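Local coordinates for metallo-beta-lactamase domain-containing protein (Enterococcus faecalis, PDB 2AZ4) that is of unknown function but holds two zinc ions in a metallo-beta-lactamase domain and may act as an RNA-binding exonuclease, at residues A[32-40]-A[95-104]; A[85-93]-A[108-119]. One frame throughout, in Å; residues are numbered along the deposited sequence.

In the fold
Contacts 1 and 2 together build much of a two-zinc site at the edge of the two facing sheets of a metallo-beta-lactamase fold. Only His94 separates residues 85-93 from 95-104, and the run spans the family's motif His92-x-His94-x-Asp96-His97. Asp96 and His97 of contact 1 bind one zinc ion, while His92 of contact 2 binds the other. The metals lie 3.5 Å apart, joined by a water and by Asp189. The contact centres are about 10 Å apart. Two probable hydrogen bonds tie them together, Asp35 OD1 to Ser91 N (2.8 Å) and Ser98 OG to Ala93 O (2.6 Å), and His97 CD2 packs 3.2 Å from His92 CE1.

Contact 1 of 2, residues A[32-40]-A[95-104]; sequences IFFDFGTEF and LDHSRMINYL. With ZN (zinc ion), chain D.
Asp35 OD2 accepts two hydrogen bonds, one from His97 ND1 at 2.8 Å and one from the hydroxyl of Tyr186. The imidazole donates almost within its own plane to the anti side of the carboxylate, and the two flat groups are turned 64° apart. This is the second-shell arrangement of many zinc sites: the bond to ND1 restrains the ring's rotation while His97 NE2 binds zinc at 2.2 Å. Asp96 OD2 binds the same ion, two waters join it, and Asp189 and His404 complete the site.

Backbone bonds continue the grip. Phe36 N donates to His97 O (3.0 Å), and Met100 N, within the type I turn from Ser98 to Ile101, donates to Phe36 O (3.1 Å). Met100 leaves its backbone with CG between N and the carbonyl carbon (chi1 73°) and then runs extended, bringing CE over the middle of the Phe36 ring, a CH-pi contact 3.6 Å from the centroid. Met100 SD also lies over this face, 4.4 Å from the centroid, as a Met-aromatic contact. Leu104 CB approaches Phe36 CE2 at 3.7 Å. Farther along, Arg99 NH1 reaches Thr38 OG1 at 3.2 Å in the guanidinium plane, nearly straight at 167°, while NH2 forms a salt bridge to Asp49. Water 1 links Gly37 N to Asp96 O; Gly37 O is buried without a polar partner.

The contact thus joins the loop leaving strand 30-34 to the short helix 95-98 and the turns after it. Strand 85-89 lies beside strand 30-34, and its Val88 touches both Phe36 and Leu104.

Contact 2 of 2, residues A[85-93]-A[108-119]; sequences HTAVFLSHA and VPLYTLKETKMI. With ZN (zinc ion), chain C.
Phe89 and Tyr111 sit side by side, pointing the same way, because they are bridged in register on one face of a parallel strand pair and both carry CG beside the backbone N (chi1 close to -65°). The rings are inclined by only 23° but displaced, with centroids 5.1 Å apart and little overlap. The closer approach is made by the start of the tyrosine side chain, Tyr111 CB lying 3.5 Å from Phe89 CD1, while Ala87 CB meets the edge of the tyrosine ring.

Under these rings the backbones are firmly zipped. Val88 N donates to Pro109 O, Val88 O accepts from Tyr111 N (2.8 Å), and Leu90 N then donates to Tyr111 O; each donor lies nearly in line with the carbonyl it meets. On the other face Val88 CG1 packs 3.7 Å from Leu110 CD1. As the pairing ends, Thr112 OG1, swung opposite the backbone N (chi1 -163°), donates to Leu90 O at 2.7 Å.

Past this point the fit is looser and water enters. Leu90 CD2 comes no nearer than 4.4 Å to Thr116 CG2. Water 6 connects Ala93 N with Thr116 OG1; water 5 accepts from Leu113 N, also reaches Thr116 OG1, and lies by Ser91 O, which it can serve as donor. The methyl of Thr116 covers the backbone at Ala93, and Ile119 CG2 meets Ala93 CB. Thr86 and Pro109 at the other end, and Tyr111, are partly exposed.

Direct backbone pairing therefore gives way to hydrated chemistry as the chain nears the metal. There His92 ND1 donates in its ring plane to Ser91 OG (2.6 Å), which probably helps hold the ring's rotation, leaving His92 NE2 to bind zinc at 2.3 Å; His94, His167 and Asp189 complete that site.

Contact 1 of 2, residues A[32-40]-A[95-104]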
loop_
_atom_site.group_PDB
_atom_site.type_symbol
_atom_site.label_atom_id
_atom_site.label_comp_id
_atom_site.label_asym_id
_atom_site.label_seq_id
_atom_site.Cartn_x
_atom_site.Cartn_y
_atom_site.Cartn_z
ATOM N N ILE A 32 2.495 20.063 7.864
ATOM C CA ILE A 32 2.526 18.615 7.746
ATOM C C ILE A 32 2.541 18.209 6.275
ATOM O O ILE A 32 2.140 18.988 5.405
ATOM C CB ILE A 32 1.345 17.921 8.462
ATOM C CG1 ILE A 32 0.008 18.310 7.820
ATOM C CG2 ILE A 32 1.396 18.239 9.942
ATOM C CD1 ILE A 32 -1.215 17.543 8.343
ATOM N N PHE A 33 3.049 17.013 6.014
ATOM C CA PHE A 33 3.128 16.473 4.668
ATOM C C PHE A 33 2.631 15.035 4.732
ATOM O O PHE A 33 2.758 14.390 5.783
ATOM C CB PHE A 33 4.575 16.470 4.124
ATOM C CG PHE A 33 5.218 17.861 3.995
ATOM C CD1 PHE A 33 5.363 18.465 2.749
ATOM C CD2 PHE A 33 5.711 18.526 5.102
ATOM C CE1 PHE A 33 5.970 19.745 2.629
ATOM C CE2 PHE A 33 6.311 19.812 4.987
ATOM C CZ PHE A 33 6.437 20.400 3.747
ATOM N N PHE A 34 2.109 14.547 3.605
ATOM C CA PHE A 34 1.616 13.173 3.424
ATOM C C PHE A 34 1.311 12.977 1.943
ATOM O O PHE A 34 0.880 13.909 1.279
ATOM C CB PHE A 34 0.336 12.916 4.241
ATOM C CG PHE A 34 -0.733 13.977 4.060
ATOM C CD1 PHE A 34 -0.787 15.090 4.905
ATOM C CD2 PHE A 34 -1.682 13.866 3.039
ATOM C CE1 PHE A 34 -1.747 16.071 4.739
ATOM C CE2 PHE A 34 -2.670 14.847 2.875
ATOM C CZ PHE A 34 -2.697 15.947 3.711
ATOM N N ASP A 35 1.567 11.791 1.394
ATOM C CA ASP A 35 2.433 10.779 1.995
ATOM C C ASP A 35 3.878 11.100 1.589
ATOM O O ASP A 35 4.276 12.271 1.636
ATOM C CB ASP A 35 1.978 9.380 1.535
ATOM C CG ASP A 35 0.617 8.997 2.114
ATOM O OD1 ASP A 35 0.388 9.275 3.320
ATOM O OD2 ASP A 35 -0.219 8.393 1.399
ATOM N N PHE A 36 4.665 10.089 1.207
ATOM C CA PHE A 36 6.092 10.296 0.914
ATOM C C PHE A 36 6.684 9.216 -0.026
ATOM O O PHE A 36 7.715 8.622 0.276
ATOM C CB PHE A 36 6.899 10.364 2.227
ATOM C CG PHE A 36 7.982 11.400 2.205
ATOM C CD1 PHE A 36 7.656 12.758 2.214
ATOM C CD2 PHE A 36 9.311 11.034 2.154
ATOM C CE1 PHE A 36 8.644 13.732 2.185
ATOM C CE2 PHE A 36 10.326 12.009 2.125
ATOM C CZ PHE A 36 9.991 13.355 2.133
ATOM N N GLY A 37 5.991 8.949 -1.135
ATOM C CA GLY A 37 6.491 8.068 -2.167
ATOM C C GLY A 37 6.981 8.913 -3.315
ATOM O O GLY A 37 7.023 10.145 -3.218
ATOM N N THR A 38 7.377 8.263 -4.392
ATOM C CA THR A 38 7.788 8.966 -5.598
ATOM C C THR A 38 6.741 8.721 -6.654
ATOM O O THR A 38 5.979 7.752 -6.561
ATOM C CB THR A 38 9.192 8.491 -6.124
ATOM O OG1 THR A 38 9.079 7.190 -6.713
ATOM C CG2 THR A 38 10.203 8.444 -5.001
ATOM N N GLU A 39 6.678 9.597 -7.655
ATOM C CA GLU A 39 5.901 9.269 -8.861
ATOM C C GLU A 39 6.637 8.187 -9.643
ATOM O O GLU A 39 7.854 8.001 -9.456
ATOM C CB GLU A 39 5.666 10.512 -9.727
ATOM C CG GLU A 39 4.835 11.587 -9.024
ATOM C CD GLU A 39 4.476 12.775 -9.936
ATOM O OE1 GLU A 39 4.619 12.641 -11.171
ATOM O OE2 GLU A 39 4.082 13.854 -9.416
ATOM N N PHE A 40 5.893 7.460 -10.475
ATOM C CA PHE A 40 6.471 6.475 -11.397
ATOM C C PHE A 40 5.994 6.743 -12.834
ATOM O O PHE A 40 4.793 6.838 -13.095
ATOM C CB PHE A 40 6.120 5.043 -10.963
ATOM C CG PHE A 40 6.635 3.967 -11.904
ATOM C CD1 PHE A 40 8.015 3.810 -12.134
ATOM C CD2 PHE A 40 5.740 3.090 -12.535
ATOM C CE1 PHE A 40 8.500 2.813 -12.990
ATOM C CE2 PHE A 40 6.206 2.083 -13.401
ATOM C CZ PHE A 40 7.598 1.943 -13.630
ATOM N N LEU A 95 4.381 0.999 -1.871
ATOM C CA LEU A 95 5.540 1.693 -2.444
ATOM C C LEU A 95 5.250 3.136 -2.927
ATOM O O LEU A 95 6.076 4.059 -2.725
ATOM C CB LEU A 95 6.079 0.853 -3.618
ATOM C CG LEU A 95 7.445 1.177 -4.225
ATOM C CD1 LEU A 95 8.580 1.012 -3.192
ATOM C CD2 LEU A 95 7.697 0.325 -5.483
ATOM N N ASP A 96 4.080 3.299 -3.554
ATOM C CA ASP A 96 3.649 4.568 -4.159
ATOM C C ASP A 96 3.274 5.615 -3.110
ATOM O O ASP A 96 2.994 6.766 -3.454
ATOM C CB ASP A 96 2.529 4.353 -5.206
ATOM C CG ASP A 96 1.290 3.651 -4.631
ATOM O OD1 ASP A 96 1.447 2.599 -3.948
ATOM O OD2 ASP A 96 0.147 4.133 -4.872
ATOM N N HIS A 97 3.300 5.201 -1.837
ATOM C CA HIS A 97 3.127 6.079 -0.680
ATOM C C HIS A 97 4.362 6.190 0.210
ATOM O O HIS A 97 4.468 7.135 0.984
ATOM C CB HIS A 97 1.906 5.627 0.142
ATOM C CG HIS A 97 0.657 5.529 -0.687
ATOM N ND1 HIS A 97 -0.301 6.523 -0.710
ATOM C CD2 HIS A 97 0.268 4.615 -1.611
ATOM C CE1 HIS A 97 -1.239 6.210 -1.586
ATOM N NE2 HIS A 97 -0.930 5.048 -2.133
ATOM N N SER A 98 5.282 5.232 0.131
ATOM C CA SER A 98 6.391 5.146 1.129
ATOM C C SER A 98 7.823 5.231 0.559
ATOM O O SER A 98 8.809 5.409 1.309
ATOM C CB SER A 98 6.254 3.836 1.931
ATOM O OG SER A 98 6.385 2.688 1.069
ATOM N N ARG A 99 7.929 5.115 -0.768
ATOM C CA ARG A 99 9.202 4.778 -1.411
ATOM C C ARG A 99 10.390 5.638 -0.972
ATOM O O ARG A 99 11.508 5.141 -0.894
ATOM C CB ARG A 99 9.072 4.820 -2.926
ATOM C CG ARG A 99 10.227 4.197 -3.649
ATOM C CD ARG A 99 10.029 4.140 -5.151
ATOM N NE ARG A 99 11.301 3.669 -5.645
ATOM C CZ ARG A 99 12.115 4.320 -6.454
ATOM N NH1 ARG A 99 11.781 5.480 -7.023
ATOM N NH2 ARG A 99 13.256 3.740 -6.740
ATOM N N MET A 100 10.172 6.920 -0.707
ATOM C CA MET A 100 11.304 7.781 -0.384
ATOM C C MET A 100 11.471 8.164 1.080
ATOM O O MET A 100 12.196 9.126 1.367
ATOM C CB MET A 100 11.361 9.034 -1.302
ATOM C CG MET A 100 10.315 10.121 -1.042
ATOM S SD MET A 100 10.676 11.702 -1.876
ATOM C CE MET A 100 9.210 12.623 -1.387
ATOM N N ILE A 101 10.849 7.435 2.018
ATOM C CA ILE A 101 10.926 7.883 3.423
ATOM C C ILE A 101 12.388 8.011 3.924
ATOM O O ILE A 101 12.673 8.837 4.793
ATOM C CB ILE A 101 10.082 7.042 4.418
ATOM C CG1 ILE A 101 10.494 5.553 4.377
ATOM C CG2 ILE A 101 8.563 7.263 4.167
ATOM C CD1 ILE A 101 10.044 4.812 5.603
ATOM N N ASN A 102 13.316 7.237 3.349
ATOM C CA ASN A 102 14.709 7.323 3.812
ATOM C C ASN A 102 15.372 8.648 3.456
ATOM O O ASN A 102 16.419 8.995 4.019
ATOM C CB ASN A 102 15.571 6.179 3.299
ATOM C CG ASN A 102 15.308 4.869 4.021
ATOM O OD1 ASN A 102 15.572 3.780 3.476
ATOM N ND2 ASN A 102 14.849 4.952 5.244
ATOM N N TYR A 103 14.757 9.389 2.536
ATOM C CA TYR A 103 15.251 10.737 2.207
ATOM C C TYR A 103 14.690 11.828 3.123
ATOM O O TYR A 103 15.120 12.990 3.066
ATOM C CB TYR A 103 14.945 11.081 0.745
ATOM C CG TYR A 103 15.861 10.424 -0.265
ATOM C CD1 TYR A 103 16.971 9.652 0.129
ATOM C CD2 TYR A 103 15.616 10.578 -1.631
ATOM C CE1 TYR A 103 17.816 9.055 -0.836
ATOM C CE2 TYR A 103 16.445 10.007 -2.583
ATOM C CZ TYR A 103 17.533 9.248 -2.192
ATOM O OH TYR A 103 18.332 8.692 -3.183
ATOM N N LEU A 104 13.714 11.468 3.940
ATOM C CA LEU A 104 13.150 12.405 4.910
ATOM C C LEU A 104 14.170 12.720 6.004
ATOM O O LEU A 104 14.696 11.822 6.646
ATOM C CB LEU A 104 11.855 11.863 5.527
ATOM C CG LEU A 104 11.148 12.805 6.529
ATOM C CD1 LEU A 104 10.728 14.198 5.944
ATOM C CD2 LEU A 104 9.975 12.138 7.263
HETATM ZN ZN ZN D . -1.861 3.943 -3.745
HETATM O O HOH W 1 3.173 9.437 -1.825
HETATM O O HOH W 2 6.868 5.630 -5.072
HETATM O O HOH W 3 -0.796 1.948 -3.158
HETATM O O HOH W 4 -2.664 2.467 -5.374
#

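Contact 2 of 2, residues A[85-93]-A[108-119]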
loop_
_atom_site.group_PDB
_atom_site.type_symbol
_atom_site.label_atom_id
_atom_site.label_comp_id
_atom_site.label_asym_id
_atom_site.label_seq_id
_atom_site.Cartn_x
_atom_site.Cartn_y
_atom_site.Cartn_z
ATOM N N HIS A 85 7.557 23.804 13.427
ATOM C CA HIS A 85 6.992 22.457 13.659
ATOM C C HIS A 85 6.701 21.802 12.322
ATOM O O HIS A 85 5.973 22.360 11.508
ATOM C CB HIS A 85 5.686 22.523 14.471
ATOM C CG HIS A 85 5.782 23.353 15.715
ATOM N ND1 HIS A 85 6.325 22.878 16.891
ATOM C CD2 HIS A 85 5.391 24.627 15.973
ATOM C CE1 HIS A 85 6.285 23.828 17.811
ATOM N NE2 HIS A 85 5.718 24.895 17.281
ATOM N N THR A 86 7.283 20.619 12.102
ATOM C CA THR A 86 7.141 19.908 10.846
ATOM C C THR A 86 6.914 18.452 11.187
ATOM O O THR A 86 7.504 17.942 12.146
ATOM C CB THR A 86 8.423 20.022 9.983
ATOM O OG1 THR A 86 8.779 21.409 9.794
ATOM C CG2 THR A 86 8.213 19.343 8.621
ATOM N N ALA A 87 6.068 17.775 10.408
ATOM C CA ALA A 87 5.910 16.328 10.566
ATOM C C ALA A 87 5.388 15.705 9.296
ATOM O O ALA A 87 4.741 16.376 8.472
ATOM C CB ALA A 87 4.945 16.007 11.734
ATOM N N VAL A 88 5.624 14.401 9.154
ATOM C CA VAL A 88 5.200 13.704 7.961
ATOM C C VAL A 88 4.370 12.506 8.412
ATOM O O VAL A 88 4.702 11.844 9.388
ATOM C CB VAL A 88 6.395 13.252 7.029
ATOM C CG1 VAL A 88 5.905 12.421 5.835
ATOM C CG2 VAL A 88 7.195 14.422 6.506
ATOM N N PHE A 89 3.302 12.236 7.674
ATOM C CA PHE A 89 2.423 11.111 7.963
ATOM C C PHE A 89 2.396 10.180 6.782
ATOM O O PHE A 89 2.497 10.615 5.611
ATOM C CB PHE A 89 1.009 11.612 8.300
ATOM C CG PHE A 89 0.949 12.425 9.539
ATOM C CD1 PHE A 89 0.548 11.845 10.743
ATOM C CD2 PHE A 89 1.303 13.772 9.528
ATOM C CE1 PHE A 89 0.504 12.610 11.924
ATOM C CE2 PHE A 89 1.277 14.548 10.702
ATOM C CZ PHE A 89 0.888 13.960 11.906
ATOM N N LEU A 90 2.224 8.893 7.074
ATOM C CA LEU A 90 2.228 7.871 6.049
ATOM C C LEU A 90 0.952 7.026 6.163
ATOM O O LEU A 90 0.752 6.326 7.157
ATOM C CB LEU A 90 3.501 7.028 6.227
ATOM C CG LEU A 90 3.872 5.835 5.391
ATOM C CD1 LEU A 90 3.791 6.108 3.876
ATOM C CD2 LEU A 90 5.268 5.321 5.823
ATOM N N SER A 91 0.098 7.115 5.146
ATOM C CA SER A 91 -1.197 6.463 5.167
ATOM C C SER A 91 -1.041 4.946 5.289
ATOM O O SER A 91 -1.754 4.324 6.057
ATOM C CB SER A 91 -2.052 6.844 3.931
ATOM O OG SER A 91 -1.664 6.188 2.722
ATOM N N HIS A 92 -0.127 4.375 4.512
ATOM C CA HIS A 92 0.135 2.939 4.513
ATOM C C HIS A 92 1.472 2.601 3.827
ATOM O O HIS A 92 2.134 3.473 3.250
ATOM C CB HIS A 92 -1.042 2.140 3.912
ATOM C CG HIS A 92 -1.294 2.409 2.454
ATOM N ND1 HIS A 92 -1.593 3.662 1.963
ATOM C CD2 HIS A 92 -1.312 1.579 1.383
ATOM C CE1 HIS A 92 -1.806 3.590 0.660
ATOM N NE2 HIS A 92 -1.622 2.341 0.279
ATOM N N ALA A 93 1.849 1.324 3.870
ATOM C CA ALA A 93 3.170 0.858 3.451
ATOM C C ALA A 93 3.460 0.792 1.936
ATOM O O ALA A 93 4.643 0.779 1.518
ATOM C CB ALA A 93 3.467 -0.489 4.097
ATOM N N VAL A 108 13.004 15.247 11.318
ATOM C CA VAL A 108 11.558 15.433 11.152
ATOM C C VAL A 108 10.867 14.120 11.541
ATOM O O VAL A 108 11.224 13.096 11.013
ATOM C CB VAL A 108 11.211 15.844 9.700
ATOM C CG1 VAL A 108 9.678 15.901 9.486
ATOM C CG2 VAL A 108 11.847 17.190 9.381
ATOM N N PRO A 109 9.901 14.154 12.494
ATOM C CA PRO A 109 9.188 12.918 12.826
ATOM C C PRO A 109 8.302 12.408 11.711
ATOM O O PRO A 109 7.715 13.197 10.965
ATOM C CB PRO A 109 8.329 13.308 14.025
ATOM C CG PRO A 109 8.172 14.833 13.919
ATOM C CD PRO A 109 9.480 15.286 13.339
ATOM N N LEU A 110 8.162 11.087 11.663
ATOM C CA LEU A 110 7.402 10.385 10.639
ATOM C C LEU A 110 6.423 9.479 11.386
ATOM O O LEU A 110 6.837 8.623 12.196
ATOM C CB LEU A 110 8.328 9.565 9.733
ATOM C CG LEU A 110 7.700 8.625 8.673
ATOM C CD1 LEU A 110 6.863 9.421 7.693
ATOM C CD2 LEU A 110 8.774 7.825 7.907
ATOM N N TYR A 111 5.130 9.697 11.123
ATOM C CA TYR A 111 4.043 9.086 11.888
ATOM C C TYR A 111 3.283 8.129 11.005
ATOM O O TYR A 111 3.016 8.407 9.837
ATOM C CB TYR A 111 3.053 10.133 12.449
ATOM C CG TYR A 111 3.631 11.074 13.482
ATOM C CD1 TYR A 111 3.756 10.683 14.826
ATOM C CD2 TYR A 111 4.068 12.336 13.121
ATOM C CE1 TYR A 111 4.284 11.521 15.763
ATOM C CE2 TYR A 111 4.600 13.198 14.043
ATOM C CZ TYR A 111 4.701 12.790 15.363
ATOM O OH TYR A 111 5.229 13.633 16.271
ATOM N N THR A 112 2.905 7.000 11.570
ATOM C CA THR A 112 2.135 6.045 10.823
ATOM C C THR A 112 1.479 5.109 11.831
ATOM O O THR A 112 1.845 5.139 12.989
ATOM C CB THR A 112 3.009 5.296 9.768
ATOM O OG1 THR A 112 2.146 4.666 8.821
ATOM C CG2 THR A 112 3.939 4.254 10.405
ATOM N N LEU A 113 0.495 4.311 11.428
ATOM C CA LEU A 113 0.015 3.331 12.389
ATOM C C LEU A 113 1.122 2.298 12.611
ATOM O O LEU A 113 1.877 1.976 11.688
ATOM C CB LEU A 113 -1.289 2.668 11.957
ATOM C CG LEU A 113 -2.547 3.567 11.979
ATOM C CD1 LEU A 113 -3.726 2.787 11.495
ATOM C CD2 LEU A 113 -2.854 4.187 13.373
ATOM N N LYS A 114 1.226 1.797 13.838
ATOM C CA LYS A 114 2.279 0.843 14.199
ATOM C C LYS A 114 2.385 -0.385 13.276
ATOM O O LYS A 114 3.495 -0.844 13.010
ATOM C CB LYS A 114 2.196 0.444 15.691
ATOM C CG LYS A 114 1.009 -0.404 16.069
ATOM C CD LYS A 114 0.874 -0.533 17.601
ATOM C CE LYS A 114 -0.395 -1.301 18.006
ATOM N NZ LYS A 114 -1.650 -0.508 17.712
ATOM N N GLU A 115 1.261 -0.881 12.764
ATOM C CA GLU A 115 1.264 -2.024 11.855
ATOM C C GLU A 115 1.929 -1.698 10.503
ATOM O O GLU A 115 2.668 -2.512 9.958
ATOM C CB GLU A 115 -0.160 -2.569 11.635
ATOM C CG GLU A 115 -0.824 -3.063 12.943
ATOM C CD GLU A 115 -1.496 -1.949 13.742
ATOM O OE1 GLU A 115 -1.447 -0.761 13.319
ATOM O OE2 GLU A 115 -2.069 -2.262 14.814
ATOM N N THR A 116 1.668 -0.501 9.979
ATOM C CA THR A 116 2.357 -0.036 8.779
ATOM C C THR A 116 3.881 -0.049 8.965
ATOM O O THR A 116 4.637 -0.439 8.054
ATOM C CB THR A 116 1.889 1.380 8.395
ATOM O OG1 THR A 116 0.530 1.311 7.915
ATOM C CG2 THR A 116 2.804 1.963 7.291
ATOM N N LYS A 117 4.326 0.415 10.131
ATOM C CA LYS A 117 5.756 0.379 10.461
ATOM C C LYS A 117 6.345 -1.059 10.427
ATOM O O LYS A 117 7.420 -1.279 9.839
ATOM C CB LYS A 117 5.993 1.075 11.809
ATOM C CG LYS A 117 7.448 1.077 12.286
ATOM C CD LYS A 117 7.530 1.624 13.694
ATOM C CE LYS A 117 8.930 1.391 14.245
ATOM N NZ LYS A 117 9.209 2.149 15.501
ATOM N N MET A 118 5.638 -2.019 11.046
ATOM C CA MET A 118 5.997 -3.443 10.986
ATOM C C MET A 118 6.099 -3.958 9.553
ATOM O O MET A 118 7.102 -4.588 9.189
ATOM C CB MET A 118 4.968 -4.320 11.716
ATOM C CG MET A 118 4.953 -4.154 13.214
ATOM S SD MET A 118 3.665 -5.075 14.115
ATOM C CE MET A 118 4.568 -4.931 15.601
ATOM N N ILE A 119 5.022 -3.757 8.780
ATOM C CA ILE A 119 4.956 -4.156 7.358
ATOM C C ILE A 119 6.155 -3.635 6.555
ATOM O O ILE A 119 6.857 -4.389 5.881
ATOM C CB ILE A 119 3.589 -3.703 6.710
ATOM C CG1 ILE A 119 2.391 -4.405 7.369
ATOM C CG2 ILE A 119 3.545 -3.927 5.190
ATOM C CD1 ILE A 119 2.553 -5.895 7.492
HETATM ZN ZN ZN C . -2.321 1.209 -1.586
HETATM O O HOH W 5 -0.851 4.006 8.735
HETATM O O HOH W 6 0.271 -0.209 5.750
HETATM O O HOH W 7 -2.773 0.414 -3.580
HETATM O O HOH W 3 -0.796 1.948 -3.158
#